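Local coordinates for protein orotidine 5'-phosphate decarboxylase (Lactobacillus acidophilus, PDB 3TFX) that probably catalyses the decarboxylation of orotidine 5'-monophosphate to UMP, the last step of de novo UMP synthesis, as a TIM-barrel homodimer, at residues A[9-14]-A[21-26]. Sequence-based numbering, arbitrary orientation.
Sequences VALDLD and KILSKL
L11 sends its two methyl branches to two successive residues of the helix. L11 CD1 lies 3.6 Å from L23 CD1, where the side chains cross at about a right angle, while L11 CD2 lies 3.9 Å from I22 CG2. With CG of L11 anti to its own carbonyl carbon (chi1 -54°), the forked end is carried across to the helix. The same I22 CG2 also touches L13, 3.8 Å from L13 CD2, so a single methyl meets both leucines. At the other end V9 CG1 packs more loosely on L26 CD1, 4.2 Å away. All six are buried and the join is purely apolar. Behind this layer the helix is running out: the backbone N of K25 bonds to I22 O and that of L26 to L23 O, each spanning three residues, and S24 OG donates to K21 O at 2.7 Å. Beyond this turn the L26 side chain faces V9. The alternation of 9-14 turns V9, L11 and L13 to the helix, whereas D12, predicted to bind substrate, has no contact with 21-26. The contact belongs to the first beta-alpha-beta unit of the TIM barrel, joining strand 7-10 and the loop after it to helix 16-24 and the residues just beyond it. V34 of strand 33-36 touches V9, L11 and L26; helix 217-220 meets these three through I219 and T220, and L40 of helix 38-44 packs on L13.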
ATOM      1  N   VAL A   9      -2.456 -15.190  13.193  1.00  9.66           N
ATOM      2  CA  VAL A   9      -1.014 -15.415  13.276  1.00 10.49           C
ATOM      3  C   VAL A   9      -0.236 -14.565  12.257  1.00 11.56           C
ATOM      4  O   VAL A   9      -0.416 -14.710  11.050  1.00 12.07           O
ATOM      5  CB  VAL A   9      -0.675 -16.924  13.164  1.00 10.92           C
ATOM      6  CG1 VAL A   9       0.804 -17.173  13.420  1.00  9.74           C
ATOM      7  CG2 VAL A   9      -1.512 -17.711  14.191  1.00  9.66           C
ATOM      8  N   ALA A  10       0.618 -13.674  12.749  1.00 12.53           N
ATOM      9  CA  ALA A  10       1.415 -12.827  11.867  1.00 14.01           C
ATOM     10  C   ALA A  10       2.597 -13.595  11.303  1.00 15.28           C
ATOM     11  O   ALA A  10       3.484 -14.029  12.045  1.00 15.80           O
ATOM     12  CB  ALA A  10       1.888 -11.583  12.592  1.00 13.56           C
ATOM     13  N   LEU A  11       2.590 -13.769   9.987  1.00 16.81           N
ATOM     14  CA  LEU A  11       3.649 -14.478   9.292  1.00 18.27           C
ATOM     15  C   LEU A  11       4.543 -13.476   8.581  1.00 19.53           C
ATOM     16  O   LEU A  11       4.133 -12.843   7.605  1.00 20.73           O
ATOM     17  CB  LEU A  11       3.064 -15.482   8.291  1.00 17.81           C
ATOM     18  CG  LEU A  11       2.046 -16.490   8.826  1.00 17.77           C
ATOM     19  CD1 LEU A  11       1.607 -17.431   7.725  1.00 16.19           C
ATOM     20  CD2 LEU A  11       2.591 -17.277  10.023  1.00 17.91           C
ATOM     21  N   ASP A  12       5.755 -13.329   9.100  1.00 20.57           N
ATOM     22  CA  ASP A  12       6.760 -12.454   8.534  1.00 21.76           C
ATOM     23  C   ASP A  12       7.805 -13.344   7.857  1.00 21.66           C
ATOM     24  O   ASP A  12       8.788 -13.745   8.480  1.00 21.82           O
ATOM     25  CB  ASP A  12       7.403 -11.605   9.641  1.00 22.32           C
ATOM     26  CG  ASP A  12       6.380 -10.725  10.390  1.00 25.06           C
ATOM     27  OD1 ASP A  12       5.343 -10.343   9.797  1.00 27.77           O
ATOM     28  OD2 ASP A  12       6.615 -10.409  11.581  1.00 28.28           O
ATOM     29  N   LEU A  13       7.552 -13.671   6.594  1.00 21.15           N
ATOM     30  CA  LEU A  13       8.432 -14.506   5.785  1.00 21.57           C
ATOM     31  C   LEU A  13       8.255 -14.121   4.318  1.00 21.84           C
ATOM     32  O   LEU A  13       7.233 -13.530   3.959  1.00 21.22           O
ATOM     33  CB  LEU A  13       8.115 -15.993   5.995  1.00 21.38           C
ATOM     34  CG  LEU A  13       6.658 -16.346   6.305  1.00 21.18           C
ATOM     35  CD1 LEU A  13       5.808 -16.335   5.046  1.00 22.37           C
ATOM     36  CD2 LEU A  13       6.557 -17.694   7.020  1.00 20.97           C
ATOM     37  N   ASP A  14       9.225 -14.480   3.474  1.00 22.07           N
ATOM     38  CA  ASP A  14       9.256 -13.991   2.086  1.00 22.52           C
ATOM     39  C   ASP A  14       9.179 -15.073   1.015  1.00 23.06           C
ATOM     40  O   ASP A  14       9.438 -14.800  -0.160  1.00 23.28           O
ATOM     41  CB  ASP A  14      10.508 -13.133   1.858  1.00 22.37           C
ATOM     42  CG  ASP A  14      11.815 -13.933   1.939  1.00 22.13           C
ATOM     43  OD1 ASP A  14      12.869 -13.309   1.793  1.00 21.48           O
ATOM     44  OD2 ASP A  14      11.804 -15.166   2.131  1.00 21.95           O
ATOM     45  N   LYS A  21       5.722 -24.584   5.741  1.00 21.08           N
ATOM     46  CA  LYS A  21       6.235 -25.209   6.951  1.00 21.03           C
ATOM     47  C   LYS A  21       5.594 -24.685   8.253  1.00 20.66           C
ATOM     48  O   LYS A  21       5.171 -25.486   9.098  1.00 20.68           O
ATOM     49  CB  LYS A  21       7.764 -25.121   7.005  1.00 21.52           C
ATOM     50  CG  LYS A  21       8.368 -25.689   8.302  1.00 23.76           C
ATOM     51  CD  LYS A  21       9.453 -26.729   8.029  1.00 27.48           C
ATOM     52  CE  LYS A  21      10.844 -26.106   8.038  1.00 29.81           C
ATOM     53  NZ  LYS A  21      11.905 -27.161   8.164  1.00 30.21           N
ATOM     54  N   ILE A  22       5.516 -23.366   8.432  1.00 19.91           N
ATOM     55  CA  ILE A  22       4.827 -22.840   9.621  1.00 19.26           C
ATOM     56  C   ILE A  22       3.355 -23.230   9.638  1.00 19.11           C
ATOM     57  O   ILE A  22       2.837 -23.618  10.678  1.00 19.18           O
ATOM     58  CB  ILE A  22       5.040 -21.298   9.884  1.00 19.23           C
ATOM     59  CG1 ILE A  22       4.426 -20.893  11.220  1.00 18.41           C
ATOM     60  CG2 ILE A  22       4.479 -20.417   8.754  1.00 18.54           C
ATOM     61  CD1 ILE A  22       5.063 -21.580  12.424  1.00 20.46           C
ATOM     62  N   LEU A  23       2.701 -23.162   8.479  1.00 19.46           N
ATOM     63  CA  LEU A  23       1.289 -23.526   8.348  1.00 19.54           C
ATOM     64  C   LEU A  23       1.012 -24.975   8.736  1.00 20.10           C
ATOM     65  O   LEU A  23       0.006 -25.265   9.398  1.00 20.31           O
ATOM     66  CB  LEU A  23       0.795 -23.257   6.927  1.00 19.85           C
ATOM     67  CG  LEU A  23      -0.004 -21.992   6.586  1.00 20.01           C
ATOM     68  CD1 LEU A  23       0.436 -20.793   7.374  1.00 21.75           C
ATOM     69  CD2 LEU A  23       0.082 -21.704   5.107  1.00 20.02           C
ATOM     70  N   SER A  24       1.901 -25.885   8.337  1.00 20.30           N
ATOM     71  CA  SER A  24       1.771 -27.301   8.701  1.00 20.45           C
ATOM     72  C   SER A  24       1.769 -27.530  10.220  1.00 20.58           C
ATOM     73  O   SER A  24       1.338 -28.582  10.702  1.00 21.13           O
ATOM     74  CB  SER A  24       2.881 -28.119   8.057  1.00 20.55           C
ATOM     75  OG  SER A  24       4.101 -27.932   8.756  1.00 22.19           O
ATOM     76  N   LYS A  25       2.229 -26.535  10.969  1.00 20.07           N
ATOM     77  CA  LYS A  25       2.302 -26.642  12.421  1.00 19.88           C
ATOM     78  C   LYS A  25       1.210 -25.880  13.168  1.00 19.10           C
ATOM     79  O   LYS A  25       1.255 -25.818  14.388  1.00 19.16           O
ATOM     80  CB  LYS A  25       3.661 -26.143  12.907  1.00 20.15           C
ATOM     81  CG  LYS A  25       4.838 -26.963  12.407  1.00 20.96           C
ATOM     82  CD  LYS A  25       6.130 -26.331  12.887  1.00 23.10           C
ATOM     83  CE  LYS A  25       7.330 -26.931  12.205  1.00 24.35           C
ATOM     84  NZ  LYS A  25       8.504 -26.042  12.410  1.00 26.55           N
ATOM     85  N   LEU A  26       0.249 -25.289  12.454  1.00 18.21           N
ATOM     86  CA  LEU A  26      -0.727 -24.410  13.102  1.00 17.45           C
ATOM     87  C   LEU A  26      -2.054 -25.100  13.348  1.00 17.27           C
ATOM     88  O   LEU A  26      -2.884 -24.634  14.146  1.00 17.14           O
ATOM     89  CB  LEU A  26      -0.921 -23.097  12.320  1.00 16.80           C
ATOM     90  CG  LEU A  26       0.288 -22.152  12.280  1.00 16.40           C
ATOM     91  CD1 LEU A  26      -0.044 -20.868  11.518  1.00 14.66           C
ATOM     92  CD2 LEU A  26       0.784 -21.827  13.679  1.00 15.54           C
TER